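Local structure of WR4 (Caenorhabditis elegans, 1M1S) at residues A[18-23]-A[68-73]; A[33-38]-A[86-91]; A[80-85]-A[111-116]. The protein is of unknown function but belongs to the major sperm protein family, as a small sperm-specific protein built on the immunoglobulin-like MSP domain fold. One frame throughout, in Å; residues are numbered along the deposited sequence.

Three contacts show how an MSP beta sandwich is tied along its length. Contacts 1 and 3 lie on the same side of the chain's centre, their own centres about 10 Å apart, and they touch: strands 11-20 and 107-115 are sheet neighbours, Y20 N and I114 O stand 2.9 Å apart in a probable hydrogen bond, and L113 packs against Y20. Contact 2 sits at the other end of the molecule, with its centre about 28 Å from that of contact 1 and about 23 Å from that of contact 3. Strand 79-89 bridges the gap: its first half pairs with 111-116 in contact 3, and its last residues meet the loop 33-38 in contact 2.

Contact 1: A[18-23]-A[68-73]; sequences GNYPAT and LDINRL
R72 grips A22 O through its guanidinium and lays its aliphatic part on Y20, whose hydroxyl end touches I70. The R72 guanidinium turns its side to the carbonyl of A22, and both NE and NH2 donate to the same oxygen: NE lies 3.1 Å from A22 O, and NH2 of R72 is also 3.1 Å from A22 O. The oxygen lies close to the guanidinium plane, while the two nitrogens reach it from opposite faces of the carbonyl plane; both bonds are moderately bent, with N-H...O angles of 149° and 145°. R72 NH2 has a second acceptor in P76 O, which fixes the rotation of the group further. R72 CG stands anti to the backbone N (chi1 173°), which brings it 3.8 Å from Y20 CB. R72 CB rests over one face of the tyrosine ring, 4.2 Å from its centroid, as a CH-pi contact. The guanidinium is nearly parallel to the ring but lies beyond it, toward A22, and does not stack on it.

At the far end of the ring, Y20 OH comes within 3.3 Å of I70 CG2, the two side chains crossing at about a right angle. That hydroxyl finds its polar partner in S27 OG, so its touch on the isoleucine is plain van der Waals contact.

The contact joins the end of strand 11-20, and the turn after it, to strand 65-72 across the interior of the sandwich. L113 of strand 107-115 packs on both Y20 and I70, Y51 of strand 51-60 meets Y20 and R72, H29 of strand 25-33 touches Y20 and I70, and the backbones of Y20 and A22 are bonded to A116.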
loop_
_atom_site.group_PDB
_atom_site.type_symbol
_atom_site.label_atom_id
_atom_site.label_comp_id
_atom_site.label_asym_id
_atom_site.label_seq_id
_atom_site.Cartn_x
_atom_site.Cartn_y
_atom_site.Cartn_z
ATOM N N GLY A 18 -3.744 10.526 -1.363
ATOM C CA GLY A 18 -3.730 10.660 -2.804
ATOM C C GLY A 18 -4.951 11.518 -3.099
ATOM O O GLY A 18 -6.081 11.176 -2.721
ATOM N N ASN A 19 -4.722 12.682 -3.684
ATOM C CA ASN A 19 -5.810 13.587 -4.026
ATOM C C ASN A 19 -5.958 13.660 -5.556
ATOM O O ASN A 19 -5.059 14.139 -6.247
ATOM C CB ASN A 19 -5.540 14.964 -3.410
ATOM C CG ASN A 19 -5.448 14.914 -1.878
ATOM O OD1 ASN A 19 -6.377 15.346 -1.164
ATOM N ND2 ASN A 19 -4.329 14.374 -1.367
ATOM N N TYR A 20 -7.132 13.262 -6.056
ATOM C CA TYR A 20 -7.422 13.194 -7.492
ATOM C C TYR A 20 -8.628 13.978 -8.010
ATOM O O TYR A 20 -9.431 14.506 -7.257
ATOM C CB TYR A 20 -7.651 11.740 -7.897
ATOM C CG TYR A 20 -6.753 10.794 -7.220
ATOM C CD1 TYR A 20 -7.181 10.101 -6.108
ATOM C CD2 TYR A 20 -5.470 10.575 -7.691
ATOM C CE1 TYR A 20 -6.339 9.192 -5.457
ATOM C CE2 TYR A 20 -4.620 9.682 -7.063
ATOM C CZ TYR A 20 -5.061 8.979 -5.944
ATOM O OH TYR A 20 -4.243 8.046 -5.337
ATOM N N PRO A 21 -8.728 14.097 -9.333
ATOM C CA PRO A 21 -9.831 14.799 -9.974
ATOM C C PRO A 21 -10.850 13.735 -10.244
ATOM O O PRO A 21 -10.540 12.719 -10.867
ATOM C CB PRO A 21 -9.214 15.284 -11.274
ATOM C CG PRO A 21 -7.795 15.313 -10.976
ATOM C CD PRO A 21 -7.571 14.078 -10.225
ATOM N N ALA A 22 -12.062 13.952 -9.761
ATOM C CA ALA A 22 -13.121 12.977 -9.920
ATOM C C ALA A 22 -13.097 12.212 -11.232
ATOM O O ALA A 22 -13.041 10.981 -11.218
ATOM C CB ALA A 22 -14.457 13.608 -9.713
ATOM N N THR A 23 -12.990 12.922 -12.350
ATOM C CA THR A 23 -13.013 12.260 -13.649
ATOM C C THR A 23 -11.837 11.397 -13.999
ATOM O O THR A 23 -11.887 10.667 -14.981
ATOM C CB THR A 23 -13.187 13.226 -14.806
ATOM O OG1 THR A 23 -12.076 14.132 -14.854
ATOM C CG2 THR A 23 -14.485 13.965 -14.675
ATOM N N LEU A 68 4.257 2.245 -4.929
ATOM C CA LEU A 68 2.877 1.875 -5.021
ATOM C C LEU A 68 2.213 2.723 -6.088
ATOM O O LEU A 68 2.370 3.936 -6.089
ATOM C CB LEU A 68 2.168 2.116 -3.655
ATOM C CG LEU A 68 0.727 1.656 -3.460
ATOM C CD1 LEU A 68 0.595 0.150 -3.723
ATOM C CD2 LEU A 68 0.276 1.997 -2.040
ATOM N N ASP A 69 1.511 2.045 -7.005
ATOM C CA ASP A 69 0.798 2.680 -8.096
ATOM C C ASP A 69 -0.726 2.621 -7.928
ATOM O O ASP A 69 -1.290 1.531 -8.051
ATOM C CB ASP A 69 1.228 2.101 -9.438
ATOM C CG ASP A 69 2.645 2.378 -9.782
ATOM O OD1 ASP A 69 3.213 3.205 -9.014
ATOM O OD2 ASP A 69 3.175 1.834 -10.762
ATOM N N ILE A 70 -1.360 3.748 -7.582
ATOM C CA ILE A 70 -2.824 3.889 -7.423
ATOM C C ILE A 70 -3.282 4.647 -8.683
ATOM O O ILE A 70 -2.656 5.644 -9.019
ATOM C CB ILE A 70 -3.151 4.705 -6.135
ATOM C CG1 ILE A 70 -2.353 4.163 -4.994
ATOM C CG2 ILE A 70 -4.605 4.764 -5.880
ATOM C CD1 ILE A 70 -2.416 4.953 -3.694
ATOM N N ASN A 71 -4.334 4.205 -9.374
ATOM C CA ASN A 71 -4.743 4.916 -10.578
ATOM C C ASN A 71 -6.227 5.245 -10.537
ATOM O O ASN A 71 -7.078 4.351 -10.515
ATOM C CB ASN A 71 -4.369 4.127 -11.830
ATOM C CG ASN A 71 -4.621 4.899 -13.119
ATOM O OD1 ASN A 71 -4.368 6.103 -13.187
ATOM N ND2 ASN A 71 -5.194 4.221 -14.124
ATOM N N ARG A 72 -6.539 6.543 -10.507
ATOM C CA ARG A 72 -7.921 6.995 -10.492
ATOM C C ARG A 72 -8.488 6.983 -11.904
ATOM O O ARG A 72 -7.842 7.406 -12.875
ATOM C CB ARG A 72 -8.057 8.401 -9.863
ATOM C CG ARG A 72 -9.445 9.059 -9.940
ATOM C CD ARG A 72 -10.501 8.417 -9.017
ATOM N NE ARG A 72 -11.853 8.904 -9.323
ATOM C CZ ARG A 72 -12.937 8.680 -8.574
ATOM N NH1 ARG A 72 -12.855 7.966 -7.449
ATOM N NH2 ARG A 72 -14.106 9.218 -8.913
ATOM N N LEU A 73 -9.681 6.403 -11.987
ATOM C CA LEU A 73 -10.444 6.258 -13.219
ATOM C C LEU A 73 -11.719 7.095 -13.086
ATOM O O LEU A 73 -12.118 7.461 -11.976
ATOM C CB LEU A 73 -10.826 4.785 -13.388
ATOM C CG LEU A 73 -9.650 3.812 -13.388
ATOM C CD1 LEU A 73 -10.072 2.471 -12.824
ATOM C CD2 LEU A 73 -9.057 3.701 -14.789
#

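Contact 2: A[33-38]-A[86-91]; sequences SESDSR and YAEVPA
E88 and V89 meet S37 and R38 late in strand 79-89, beside the loop leading into strand 38-45. E88 comes first: its CB lies 3.8 Å from S37 OG, and its CA makes a CH...O contact of 3.3 Å with R38 O. Facing E88, the loop is shaped by an ST turn, S37 N donating to S35 OG at 3.2 Å. The carbonyl of R38 also takes the backbone bond of the next residue, V89 N to R38 O at 2.6 Å. V89 CG2, between its own backbone N and carbonyl carbon, is turned onto R38, 3.7 Å from CB. Past the valine, P90 and A91 bring their carbonyls near the arginine tip, R38 NH1 lying 3.0 Å from A91 O.

R38 bonds through NH2 to E93 O and makes a cation-pi contact with F59. An alanine here keeps CB against V89 CG2 but would probably leave E93 O without this donor and F59 without its cation, with no CG lying against the valine methyl. The chemistry is that of a charged side chain bent beside the strand, its aliphatic part packing on valine while its positive end is held by a backbone carbonyl and an aromatic ring.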
loop_
_atom_site.group_PDB
_atom_site.type_symbol
_atom_site.label_atom_id
_atom_site.label_comp_id
_atom_site.label_asym_id
_atom_site.label_seq_id
_atom_site.Cartn_x
_atom_site.Cartn_y
_atom_site.Cartn_z
ATOM N N SER A 33 10.818 1.434 4.342
ATOM C CA SER A 33 11.014 0.609 5.526
ATOM C C SER A 33 11.847 1.264 6.626
ATOM O O SER A 33 12.663 2.139 6.369
ATOM C CB SER A 33 11.658 -0.712 5.120
ATOM O OG SER A 33 11.795 -1.582 6.230
ATOM N N GLU A 34 11.637 0.828 7.861
ATOM C CA GLU A 34 12.395 1.353 8.980
ATOM C C GLU A 34 12.928 0.212 9.820
ATOM O O GLU A 34 13.626 0.450 10.802
ATOM C CB GLU A 34 11.541 2.256 9.855
ATOM C CG GLU A 34 11.212 3.606 9.277
ATOM C CD GLU A 34 12.398 4.552 9.206
ATOM O OE1 GLU A 34 13.520 4.186 9.622
ATOM O OE2 GLU A 34 12.210 5.688 8.737
ATOM N N SER A 35 12.610 -1.024 9.431
ATOM C CA SER A 35 13.076 -2.196 10.165
ATOM C C SER A 35 14.393 -2.641 9.571
ATOM O O SER A 35 14.758 -2.254 8.452
ATOM C CB SER A 35 12.078 -3.353 10.073
ATOM O OG SER A 35 12.443 -4.424 10.935
ATOM N N ASP A 36 15.147 -3.399 10.355
ATOM C CA ASP A 36 16.410 -3.909 9.858
ATOM C C ASP A 36 16.130 -5.290 9.268
ATOM O O ASP A 36 17.026 -5.988 8.787
ATOM C CB ASP A 36 17.446 -3.968 10.971
ATOM C CG ASP A 36 17.811 -2.603 11.497
ATOM O OD1 ASP A 36 18.179 -1.712 10.690
ATOM O OD2 ASP A 36 17.722 -2.445 12.731
ATOM N N SER A 37 14.852 -5.649 9.289
ATOM C CA SER A 37 14.371 -6.907 8.758
ATOM C C SER A 37 13.583 -6.585 7.513
ATOM O O SER A 37 13.183 -5.448 7.305
ATOM C CB SER A 37 13.453 -7.579 9.764
ATOM O OG SER A 37 12.663 -8.549 9.111
ATOM N N ARG A 38 13.358 -7.597 6.690
ATOM C CA ARG A 38 12.603 -7.412 5.464
ATOM C C ARG A 38 11.111 -7.446 5.782
ATOM O O ARG A 38 10.680 -8.048 6.773
ATOM C CB ARG A 38 12.982 -8.494 4.453
ATOM C CG ARG A 38 12.675 -8.155 2.988
ATOM C CD ARG A 38 13.750 -8.779 2.061
ATOM N NE ARG A 38 13.223 -9.557 0.929
ATOM C CZ ARG A 38 12.767 -10.805 1.003
ATOM N NH1 ARG A 38 12.746 -11.457 2.158
ATOM N NH2 ARG A 38 12.353 -11.407 -0.092
ATOM N N TYR A 86 1.515 -4.921 6.917
ATOM C CA TYR A 86 2.897 -5.394 6.740
ATOM C C TYR A 86 3.260 -6.498 7.703
ATOM O O TYR A 86 2.515 -6.794 8.627
ATOM C CB TYR A 86 3.942 -4.266 6.821
ATOM C CG TYR A 86 3.889 -3.438 8.071
ATOM C CD1 TYR A 86 4.611 -3.797 9.230
ATOM C CD2 TYR A 86 3.098 -2.294 8.111
ATOM C CE1 TYR A 86 4.519 -3.019 10.399
ATOM C CE2 TYR A 86 3.010 -1.521 9.247
ATOM C CZ TYR A 86 3.707 -1.885 10.383
ATOM O OH TYR A 86 3.516 -1.126 11.500
ATOM N N ALA A 87 4.425 -7.086 7.504
ATOM C CA ALA A 87 4.860 -8.157 8.369
ATOM C C ALA A 87 6.339 -8.284 8.162
ATOM O O ALA A 87 6.809 -7.986 7.082
ATOM C CB ALA A 87 4.186 -9.441 7.943
ATOM N N GLU A 88 7.073 -8.728 9.177
ATOM C CA GLU A 88 8.516 -8.926 9.057
ATOM C C GLU A 88 8.757 -10.277 8.443
ATOM O O GLU A 88 8.035 -11.223 8.740
ATOM C CB GLU A 88 9.156 -8.876 10.413
ATOM C CG GLU A 88 9.284 -7.484 10.903
ATOM C CD GLU A 88 9.243 -7.416 12.405
ATOM O OE1 GLU A 88 9.676 -8.400 13.049
ATOM O OE2 GLU A 88 8.758 -6.389 12.940
ATOM N N VAL A 89 9.744 -10.376 7.565
ATOM C CA VAL A 89 10.015 -11.647 6.915
ATOM C C VAL A 89 11.509 -11.978 6.798
ATOM O O VAL A 89 12.346 -11.070 6.608
ATOM C CB VAL A 89 9.365 -11.699 5.487
ATOM C CG1 VAL A 89 7.847 -11.620 5.578
ATOM C CG2 VAL A 89 9.899 -10.593 4.601
ATOM N N PRO A 90 11.867 -13.278 6.937
ATOM C CA PRO A 90 13.280 -13.648 6.820
ATOM C C PRO A 90 13.644 -13.465 5.372
ATOM O O PRO A 90 12.770 -13.594 4.497
ATOM C CB PRO A 90 13.271 -15.139 7.125
ATOM C CG PRO A 90 12.049 -15.323 7.937
ATOM C CD PRO A 90 11.055 -14.472 7.232
ATOM N N ALA A 91 14.922 -13.205 5.113
ATOM C CA ALA A 91 15.408 -13.053 3.748
ATOM C C ALA A 91 14.837 -14.230 2.909
ATOM O O ALA A 91 14.310 -14.037 1.803
ATOM C CB ALA A 91 16.935 -13.077 3.758
#

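Contact 3: A[80-85]-A[111-116]; sequences DKIVIQ and VKLIAA
In I82 the first torsion puts CG1 anti to the carbonyl carbon, and in L113 CG takes the same place (chi1 -60°). Extended second torsions, 169° in I82 and 175° in L113, then carry the terminal methyls on to meet, the two chains crossing obliquely with I82 CD1 3.6 Å from L113 CD1. Further along, I84 CD1 comes within 3.9 Å of V111 CG2. The backbones beneath form a regular antiparallel ladder. D80 and L113 are a hydrogen-bonded pair, D80 N to L113 O and L113 N to D80 O both spanning 2.7 Å. I82 and V111 form the next such pair, I82 N to V111 O at 2.9 Å and V111 N to I82 O at 2.8 Å. Between them stands the non-hydrogen-bonded pair K81 and K112, where K81 CA adds a CH...O contact of 3.3 Å to V111 O.

The lysines point to one face of the sheet; D80, I82, V111 and L113 point to the other, where I70 touches I82. The D80 carboxylate, at the end of this row, is bonded to S46 OG. Two chemistries thus share one strand pair: four backbone bonds set the register, and the apolar side chains I82, I84, V111 and L113 pack toward the interior of the sandwich, with the lysines on the other face.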
loop_
_atom_site.group_PDB
_atom_site.type_symbol
_atom_site.label_atom_id
_atom_site.label_comp_id
_atom_site.label_asym_id
_atom_site.label_seq_id
_atom_site.Cartn_x
_atom_site.Cartn_y
_atom_site.Cartn_z
ATOM N N ASP A 80 -12.235 7.406 -0.493
ATOM C CA ASP A 80 -12.026 5.966 -0.340
ATOM C C ASP A 80 -10.703 5.743 0.370
ATOM O O ASP A 80 -9.982 6.702 0.638
ATOM C CB ASP A 80 -12.014 5.299 -1.707
ATOM C CG ASP A 80 -13.392 5.136 -2.271
ATOM O OD1 ASP A 80 -14.122 4.270 -1.767
ATOM O OD2 ASP A 80 -13.755 5.887 -3.192
ATOM N N LYS A 81 -10.361 4.497 0.676
ATOM C CA LYS A 81 -9.084 4.253 1.349
ATOM C C LYS A 81 -8.376 2.975 0.912
ATOM O O LYS A 81 -8.977 2.065 0.333
ATOM C CB LYS A 81 -9.263 4.210 2.864
ATOM C CG LYS A 81 -10.160 3.071 3.323
ATOM C CD LYS A 81 -10.148 2.911 4.808
ATOM C CE LYS A 81 -11.276 2.028 5.220
ATOM N NZ LYS A 81 -11.073 1.695 6.629
ATOM N N ILE A 82 -7.098 2.903 1.262
ATOM C CA ILE A 82 -6.239 1.759 0.974
ATOM C C ILE A 82 -5.583 1.434 2.304
ATOM O O ILE A 82 -5.103 2.338 2.992
ATOM C CB ILE A 82 -5.120 2.134 -0.022
ATOM C CG1 ILE A 82 -5.599 1.949 -1.451
ATOM C CG2 ILE A 82 -3.852 1.328 0.241
ATOM C CD1 ILE A 82 -4.655 2.535 -2.418
ATOM N N VAL A 83 -5.618 0.170 2.706
ATOM C CA VAL A 83 -4.989 -0.202 3.962
ATOM C C VAL A 83 -3.808 -1.089 3.657
ATOM O O VAL A 83 -3.977 -2.173 3.103
ATOM C CB VAL A 83 -5.961 -0.949 4.919
ATOM C CG1 VAL A 83 -5.290 -1.200 6.256
ATOM C CG2 VAL A 83 -7.184 -0.120 5.169
ATOM N N ILE A 84 -2.613 -0.626 4.003
ATOM C CA ILE A 84 -1.419 -1.420 3.758
ATOM C C ILE A 84 -1.071 -2.139 5.039
ATOM O O ILE A 84 -0.906 -1.507 6.078
ATOM C CB ILE A 84 -0.217 -0.558 3.311
ATOM C CG1 ILE A 84 -0.590 0.257 2.089
ATOM C CG2 ILE A 84 0.975 -1.445 2.935
ATOM C CD1 ILE A 84 0.301 1.393 1.915
ATOM N N GLN A 85 -1.077 -3.467 4.980
ATOM C CA GLN A 85 -0.708 -4.290 6.133
ATOM C C GLN A 85 0.715 -4.742 5.867
ATOM O O GLN A 85 1.096 -4.879 4.702
ATOM C CB GLN A 85 -1.599 -5.529 6.248
ATOM C CG GLN A 85 -3.090 -5.247 6.455
ATOM C CD GLN A 85 -3.857 -6.476 6.924
ATOM O OE1 GLN A 85 -3.521 -7.604 6.557
ATOM N NE2 GLN A 85 -4.876 -6.264 7.767
ATOM N N VAL A 111 -4.050 4.802 3.620
ATOM C CA VAL A 111 -3.870 5.891 2.675
ATOM C C VAL A 111 -5.261 6.363 2.223
ATOM O O VAL A 111 -6.081 5.568 1.741
ATOM C CB VAL A 111 -3.051 5.448 1.472
ATOM C CG1 VAL A 111 -2.659 6.656 0.616
ATOM C CG2 VAL A 111 -1.837 4.645 1.945
ATOM N N LYS A 112 -5.543 7.643 2.449
ATOM C CA LYS A 112 -6.822 8.220 2.066
ATOM C C LYS A 112 -6.791 8.459 0.577
ATOM O O LYS A 112 -5.735 8.703 0.015
ATOM C CB LYS A 112 -7.019 9.564 2.752
ATOM C CG LYS A 112 -6.744 9.594 4.237
ATOM C CD LYS A 112 -7.169 10.954 4.801
ATOM C CE LYS A 112 -7.454 10.890 6.292
ATOM N NZ LYS A 112 -8.301 12.006 6.799
ATOM N N LEU A 113 -7.940 8.342 -0.071
ATOM C CA LEU A 113 -8.039 8.597 -1.506
ATOM C C LEU A 113 -9.275 9.491 -1.739
ATOM O O LEU A 113 -10.422 9.021 -1.768
ATOM C CB LEU A 113 -8.106 7.280 -2.296
ATOM C CG LEU A 113 -6.935 6.279 -2.181
ATOM C CD1 LEU A 113 -7.256 4.992 -2.930
ATOM C CD2 LEU A 113 -5.618 6.887 -2.670
ATOM N N ILE A 114 -9.021 10.798 -1.824
ATOM C CA ILE A 114 -10.064 11.810 -2.023
ATOM C C ILE A 114 -10.158 12.188 -3.492
ATOM O O ILE A 114 -9.203 12.707 -4.061
ATOM C CB ILE A 114 -9.758 13.114 -1.235
ATOM C CG1 ILE A 114 -9.532 12.827 0.254
ATOM C CG2 ILE A 114 -10.901 14.090 -1.421
ATOM C CD1 ILE A 114 -8.928 14.018 1.033
ATOM N N ALA A 115 -11.311 11.937 -4.097
ATOM C CA ALA A 115 -11.530 12.263 -5.503
ATOM C C ALA A 115 -12.568 13.352 -5.542
ATOM O O ALA A 115 -13.694 13.150 -5.123
ATOM C CB ALA A 115 -12.026 11.054 -6.248
ATOM N N ALA A 116 -12.187 14.526 -6.006
ATOM C CA ALA A 116 -13.137 15.620 -6.056
ATOM C C ALA A 116 -12.927 16.538 -7.239
ATOM O O ALA A 116 -13.106 16.056 -8.375
ATOM C CB ALA A 116 -13.107 16.402 -4.749
ATOM O OXT ALA A 116 -12.633 17.736 -7.019
#